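Local coordinates for flagellar hook associated protein type 3 FlgL (Legionella pneumophila subsp. pneumophila, PDB 5YTI) that probably serves as a structural protein of the bacterial flagellum, one of the hook-associated proteins that join the hook to the filament, at residues A[267-271]-A[272-276]; A[252-255]-A[256-259]; A[229-232]-A[233-237]. All blocks are in the same frame, centred on the assembly; numbering follows the deposited sequence.

Contact 1 (A[267-271]-A[272-276]); sequences IGFNG and MEMVV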
loop_
_atom_site.group_PDB
_atom_site.type_symbol
_atom_site.label_atom_id
_atom_site.label_comp_id
_atom_site.label_asym_id
_atom_site.label_seq_id
_atom_site.Cartn_x
_atom_site.Cartn_y
_atom_site.Cartn_z
ATOM N N ILE A 267 -4.577 1.342 24.614
ATOM C CA ILE A 267 -5.957 1.064 24.316
ATOM C C ILE A 267 -5.971 0.075 23.173
ATOM O O ILE A 267 -5.321 0.287 22.158
ATOM C CB ILE A 267 -6.686 2.311 23.833
ATOM C CG1 ILE A 267 -6.396 3.482 24.762
ATOM C CG2 ILE A 267 -8.161 2.021 23.769
ATOM C CD1 ILE A 267 -6.737 3.204 26.217
ATOM N N GLY A 268 -6.701 -1.020 23.337
ATOM C CA GLY A 268 -6.725 -2.047 22.320
ATOM C C GLY A 268 -8.122 -2.547 22.015
ATOM O O GLY A 268 -8.952 -2.778 22.932
ATOM N N PHE A 269 -8.355 -2.723 20.719
ATOM C CA PHE A 269 -9.577 -3.297 20.222
ATOM C C PHE A 269 -9.381 -3.933 18.848
ATOM O O PHE A 269 -8.516 -3.552 18.061
ATOM C CB PHE A 269 -10.702 -2.242 20.190
ATOM C CG PHE A 269 -10.391 -1.027 19.354
ATOM C CD1 PHE A 269 -9.694 0.036 19.887
ATOM C CD2 PHE A 269 -10.813 -0.947 18.026
ATOM C CE1 PHE A 269 -9.428 1.151 19.124
ATOM C CE2 PHE A 269 -10.501 0.155 17.233
ATOM C CZ PHE A 269 -9.817 1.210 17.790
ATOM N N ASN A 270 -10.244 -4.897 18.565
ATOM C CA ASN A 270 -10.237 -5.671 17.323
ATOM C C ASN A 270 -8.858 -5.734 16.672
ATOM O O ASN A 270 -8.624 -5.169 15.609
ATOM C CB ASN A 270 -11.254 -5.090 16.349
ATOM C CG ASN A 270 -12.667 -5.315 16.773
ATOM O OD1 ASN A 270 -12.954 -6.134 17.647
ATOM N ND2 ASN A 270 -13.576 -4.615 16.113
ATOM N N GLY A 271 -7.942 -6.389 17.352
ATOM C CA GLY A 271 -6.599 -6.579 16.831
ATOM C C GLY A 271 -5.644 -5.406 16.791
ATOM O O GLY A 271 -4.536 -5.575 16.319
HETATM N N MSE A 272 -6.037 -4.226 17.264
HETATM C CA MSE A 272 -5.186 -3.023 17.127
HETATM C C MSE A 272 -4.842 -2.472 18.484
HETATM O O MSE A 272 -5.633 -2.617 19.410
HETATM C CB MSE A 272 -5.876 -1.911 16.321
HETATM C CG MSE A 272 -6.395 -2.326 14.945
HETATM SE SE MSE A 272 -7.843 -1.120 14.350
HETATM C CE MSE A 272 -7.963 -1.788 12.527
ATOM N N GLU A 273 -3.665 -1.844 18.616
ATOM C CA GLU A 273 -3.271 -1.132 19.849
ATOM C C GLU A 273 -2.808 0.292 19.507
ATOM O O GLU A 273 -2.275 0.525 18.425
ATOM C CB GLU A 273 -2.167 -1.906 20.615
ATOM C CG GLU A 273 -2.683 -3.134 21.392
ATOM C CD GLU A 273 -1.619 -3.891 22.191
ATOM O OE1 GLU A 273 -0.507 -3.334 22.435
ATOM O OE2 GLU A 273 -1.917 -5.052 22.597
HETATM N N MSE A 274 -3.039 1.240 20.417
HETATM C CA MSE A 274 -2.581 2.631 20.275
HETATM C C MSE A 274 -2.475 3.275 21.635
HETATM O O MSE A 274 -2.940 2.718 22.625
HETATM C CB MSE A 274 -3.470 3.452 19.334
HETATM C CG MSE A 274 -4.908 3.807 19.767
HETATM SE SE MSE A 274 -6.173 3.530 18.247
HETATM C CE MSE A 274 -6.313 1.583 18.477
ATOM N N VAL A 275 -1.827 4.436 21.724
ATOM C CA VAL A 275 -1.566 5.036 23.034
ATOM C C VAL A 275 -1.904 6.508 23.025
ATOM O O VAL A 275 -1.408 7.242 22.165
ATOM C CB VAL A 275 -0.093 4.835 23.441
ATOM C CG1 VAL A 275 0.307 5.750 24.597
ATOM C CG2 VAL A 275 0.149 3.377 23.807
ATOM N N VAL A 276 -2.713 6.924 24.006
ATOM C CA VAL A 276 -3.220 8.295 24.117
ATOM C C VAL A 276 -2.462 9.142 25.152
ATOM O O VAL A 276 -2.302 8.723 26.247
ATOM C CB VAL A 276 -4.706 8.221 24.473
ATOM C CG1 VAL A 276 -5.340 9.599 24.538
ATOM C CG2 VAL A 276 -5.433 7.376 23.436
#

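Contact 2 (A[252-255]-A[256-259]); sequences SGLP and DDAP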
loop_
_atom_site.group_PDB
_atom_site.type_symbol
_atom_site.label_atom_id
_atom_site.label_comp_id
_atom_site.label_asym_id
_atom_site.label_seq_id
_atom_site.Cartn_x
_atom_site.Cartn_y
_atom_site.Cartn_z
ATOM N N SER A 252 -21.551 -2.694 25.648
ATOM C CA SER A 252 -22.838 -2.139 26.050
ATOM C C SER A 252 -22.981 -0.678 25.614
ATOM O O SER A 252 -24.095 -0.179 25.469
ATOM C CB SER A 252 -23.022 -2.272 27.555
ATOM O OG SER A 252 -21.916 -1.721 28.232
ATOM N N GLY A 253 -21.870 0.011 25.394
ATOM C CA GLY A 253 -21.915 1.433 25.048
ATOM C C GLY A 253 -22.201 2.361 26.225
ATOM O O GLY A 253 -22.240 3.582 26.060
ATOM N N LEU A 254 -22.402 1.783 27.412
ATOM C CA LEU A 254 -22.705 2.549 28.629
ATOM C C LEU A 254 -21.444 3.177 29.197
ATOM O O LEU A 254 -20.442 2.486 29.371
ATOM C CB LEU A 254 -23.336 1.638 29.676
ATOM C CG LEU A 254 -24.877 1.566 29.608
ATOM C CD1 LEU A 254 -25.426 1.591 28.184
ATOM C CD2 LEU A 254 -25.411 0.342 30.358
ATOM N N PRO A 255 -21.469 4.489 29.477
ATOM C CA PRO A 255 -20.232 5.030 30.058
ATOM C C PRO A 255 -19.741 4.265 31.304
ATOM O O PRO A 255 -18.547 4.061 31.486
ATOM C CB PRO A 255 -20.608 6.477 30.370
ATOM C CG PRO A 255 -21.619 6.815 29.311
ATOM C CD PRO A 255 -22.402 5.551 29.056
ATOM N N ASP A 256 -20.660 3.806 32.131
ATOM C CA ASP A 256 -20.289 3.200 33.399
ATOM C C ASP A 256 -19.753 1.766 33.315
ATOM O O ASP A 256 -19.149 1.277 34.279
ATOM C CB ASP A 256 -21.462 3.288 34.374
ATOM C CG ASP A 256 -21.598 4.668 34.984
ATOM O OD1 ASP A 256 -20.697 5.518 34.787
ATOM O OD2 ASP A 256 -22.606 4.902 35.673
ATOM N N ASP A 257 -19.950 1.094 32.185
ATOM C CA ASP A 257 -19.296 -0.206 31.944
ATOM C C ASP A 257 -17.924 0.013 31.270
ATOM O O ASP A 257 -17.254 -0.933 30.858
ATOM C CB ASP A 257 -20.200 -1.140 31.102
ATOM C CG ASP A 257 -21.334 -1.784 31.925
ATOM O OD1 ASP A 257 -21.072 -2.383 32.999
ATOM O OD2 ASP A 257 -22.501 -1.711 31.490
ATOM N N ALA A 258 -17.489 1.264 31.191
ATOM C CA ALA A 258 -16.370 1.616 30.323
ATOM C C ALA A 258 -14.995 1.626 31.019
ATOM O O ALA A 258 -14.892 1.983 32.201
ATOM C CB ALA A 258 -16.638 2.974 29.681
ATOM N N PRO A 259 -13.928 1.233 30.290
ATOM C CA PRO A 259 -12.561 1.449 30.829
ATOM C C PRO A 259 -12.208 2.928 30.972
ATOM O O PRO A 259 -12.580 3.733 30.127
ATOM C CB PRO A 259 -11.628 0.770 29.793
ATOM C CG PRO A 259 -12.492 0.436 28.616
ATOM C CD PRO A 259 -13.928 0.371 29.092
#

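Contact 3 (A[229-232]-A[233-237]); sequences ALNS and QGNLV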
loop_
_atom_site.group_PDB
_atom_site.type_symbol
_atom_site.label_atom_id
_atom_site.label_comp_id
_atom_site.label_asym_id
_atom_site.label_seq_id
_atom_site.Cartn_x
_atom_site.Cartn_y
_atom_site.Cartn_z
ATOM N N ALA A 229 -15.451 10.600 27.321
ATOM C CA ALA A 229 -16.530 11.211 28.103
ATOM C C ALA A 229 -16.583 10.690 29.548
ATOM O O ALA A 229 -15.632 10.035 30.012
ATOM C CB ALA A 229 -17.878 11.054 27.383
ATOM N N LEU A 230 -17.703 10.975 30.237
ATOM C CA LEU A 230 -17.794 10.893 31.716
ATOM C C LEU A 230 -18.530 9.704 32.331
ATOM O O LEU A 230 -19.603 9.280 31.882
ATOM C CB LEU A 230 -18.404 12.187 32.274
ATOM C CG LEU A 230 -17.535 13.433 32.045
ATOM C CD1 LEU A 230 -18.331 14.696 32.353
ATOM C CD2 LEU A 230 -16.245 13.357 32.864
ATOM N N ASN A 231 -17.893 9.179 33.372
ATOM C CA ASN A 231 -18.518 8.304 34.362
ATOM C C ASN A 231 -19.667 9.020 35.042
ATOM O O ASN A 231 -19.683 10.258 35.126
ATOM C CB ASN A 231 -17.507 7.937 35.463
ATOM C CG ASN A 231 -16.903 6.565 35.276
ATOM O OD1 ASN A 231 -17.365 5.779 34.452
ATOM N ND2 ASN A 231 -15.874 6.261 36.057
ATOM N N SER A 232 -20.617 8.242 35.553
ATOM C CA SER A 232 -21.613 8.792 36.452
ATOM C C SER A 232 -20.927 9.287 37.756
ATOM O O SER A 232 -21.395 10.247 38.377
ATOM C CB SER A 232 -22.718 7.768 36.693
ATOM O OG SER A 232 -23.303 7.410 35.446
ATOM N N GLN A 233 -19.806 8.651 38.128
ATOM C CA GLN A 233 -18.850 9.150 39.160
ATOM C C GLN A 233 -18.148 10.493 38.829
ATOM O O GLN A 233 -18.063 11.378 39.686
ATOM C CB GLN A 233 -17.755 8.101 39.405
ATOM C CG GLN A 233 -18.277 6.780 39.951
ATOM C CD GLN A 233 -17.767 5.560 39.193
ATOM O OE1 GLN A 233 -18.249 5.230 38.092
ATOM N NE2 GLN A 233 -16.809 4.868 39.790
ATOM N N GLY A 234 -17.628 10.639 37.609
ATOM C CA GLY A 234 -17.019 11.894 37.194
ATOM C C GLY A 234 -15.702 11.684 36.495
ATOM O O GLY A 234 -15.223 12.566 35.794
ATOM N N ASN A 235 -15.114 10.513 36.709
ATOM C CA ASN A 235 -13.933 10.066 35.950
ATOM C C ASN A 235 -14.048 10.088 34.390
ATOM O O ASN A 235 -15.046 9.628 33.803
ATOM C CB ASN A 235 -13.528 8.646 36.398
ATOM C CG ASN A 235 -12.442 8.652 37.452
ATOM O OD1 ASN A 235 -12.649 8.173 38.564
ATOM N ND2 ASN A 235 -11.268 9.201 37.106
ATOM N N LEU A 236 -13.001 10.606 33.736
ATOM C CA LEU A 236 -12.896 10.563 32.279
ATOM C C LEU A 236 -12.758 9.121 31.812
ATOM O O LEU A 236 -12.114 8.296 32.485
ATOM C CB LEU A 236 -11.681 11.349 31.806
ATOM C CG LEU A 236 -11.915 12.750 31.263
ATOM C CD1 LEU A 236 -10.605 13.533 31.270
ATOM C CD2 LEU A 236 -12.520 12.667 29.864
ATOM N N VAL A 237 -13.335 8.823 30.651
ATOM C CA VAL A 237 -13.478 7.439 30.221
ATOM C C VAL A 237 -13.368 7.372 28.693
ATOM O O VAL A 237 -13.568 8.366 28.008
ATOM C CB VAL A 237 -14.814 6.860 30.791
ATOM C CG1 VAL A 237 -15.915 6.816 29.739
ATOM C CG2 VAL A 237 -14.616 5.483 31.420
#

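Contact 1 (A[267-271]-A[272-276])
F269 and M272 face each other as the last strand pair of a tight beta hairpin, with only N270 and G271 in the turn. Both turn residues have positive phi, consistent with a type I' turn. Two backbone bonds close this pair. F269 N reaches M272 O at 3.0 Å, and M272 N returns to F269 O. I267 and M274 form a second hydrogen-bonded pair. Between them G268 and E273 make a non-hydrogen-bonded pair.

M272 is present as selenomethionine. Its CB lies 3.6 Å from F269 O. Its CG stands beside its own backbone N (chi1 -54°) and passes 3.7 Å from N270 O. The chain then runs extended. SE comes 4.1 Å from F269 CE2, a Met-aromatic contact oblique to the ring. The M272 side chain also touches F219.

M274, also selenomethionine, meets the same ring at CE1 and CZ. Its CG stands between its backbone N and carbonyl carbon (chi1 69°). The chain bends beyond that, bringing CE to 3.6 Å from F269 CZ. SE lies 4.1 Å from F269 CE1. Farther along, I267 CG1 packs on V276 CG2 at 4.2 Å.

The face bearing I267, F269, M272 and M274 meets strands of the five-stranded sheet. I267 lies on M226 of strand 224-230. F269 and M274 both pack on I288 of strand 285-290, and F269 also meets the ring of Y224. Strand 272-277 is the middle of a three-stranded antiparallel sheet, between strands 207-213 and 266-269.

Contact 2 (A[252-255]-A[256-259])
The backbone of L254 to D257 folds into a short 3-10 turn, in which D257 N donates to L254 O at 3.2 Å. That bond is bent, at 140°. P255 and D256 occupy the two central positions, with backbone angles in the helical range. The next amide, A258 N, lies 3.0 Å from P255 O and would continue the same winding. This second bond is doubtful, because the position of P255 O is not secure in the model.

The side chains gather round D257. Its CG is set beside its own backbone N (chi1 -77°), which places the carboxylate beside S252 and L254. S252 OG makes a weak hydrogen bond to D257 OD2 at 3.3 Å. The same oxygen is 3.7 Å from L254 CD2. The L254 and D257 side chains run side by side and point the same way. D256 behaves differently. Its carboxylate leaves the turn, and D256 OD2 bonds to S232 OG.

This is a surface turn in the loop that leads from strand 246-249 to strand 266-269. D256 also lies against N231 and Q233, at the tip of the hairpin of strands 224-230 and 236-242. A258 packs on P250. P259 shares a backbone hydrogen bond with V238, which ties this end of the turn to strand 236-242.

Contact 3 (A[229-232]-A[233-237])
A229 pairs with V237 at the end of the beta hairpin made by strands 224-230 and 236-242. S232 and Q233 have helical backbone angles, and G234 has a positive phi. This is consistent with a type I turn followed by a G1 bulge.

The backbone bonds come first. A229 N donates to V237 O at 3.0 Å. The return bond, V237 N to A229 O, is weak and bent. L230 and L236 make the following non-hydrogen-bonded pair, where L236 CA gives a CA-H...O contact to A229 O.

Three amide side chains, of N231, Q233 and N235, meet at the turn. N231 points across the hairpin, and its CB lies 3.4 Å from N235 O. Its amide runs alongside that of Q233, with the two planes only 18° apart. The N235 side chain also runs alongside N231, but its amide plane is nearly perpendicular to that of N231. Beyond the hairpin, N231 lies against L260, and it is buried although the tip around it is largely exposed.

Several apolar side chains lie beside backbone oxygens. L230 holds CG beside its own backbone N (chi1 -65°), which places its CD2 beside G234 O. V237 CB is 3.4 Å from A229 O. L236, on the other face of the sheet, brings CD2 to 4.1 Å from that oxygen. V237 also packs on A258 of the neighbouring loop.

The turn is closed by N231 N, which donates to N235 O at 2.9 Å in a nearly straight bond of 174°.

Overall arrangement
From the N terminus, contact 3 comes first and closes the turn between strands 224-230 and 236-242 of the five-stranded antiparallel sheet. Contact 2 follows, winding part of the long loop after strand 246-249. Contact 1 comes last and closes the hairpin of strands 266-269 and 272-277, in the three-stranded sheet. The contacts are in series, so none nests in or crosses another. In space, contacts 2 and 3 touch, with centres about 10 Å apart. This touch joins the loop to the first hairpin's tip. Contact 1 touches neither: its centre is about 17 Å from that of contact 2 and 20 Å from that of contact 3. All three belong to the beta-rich part of the chain.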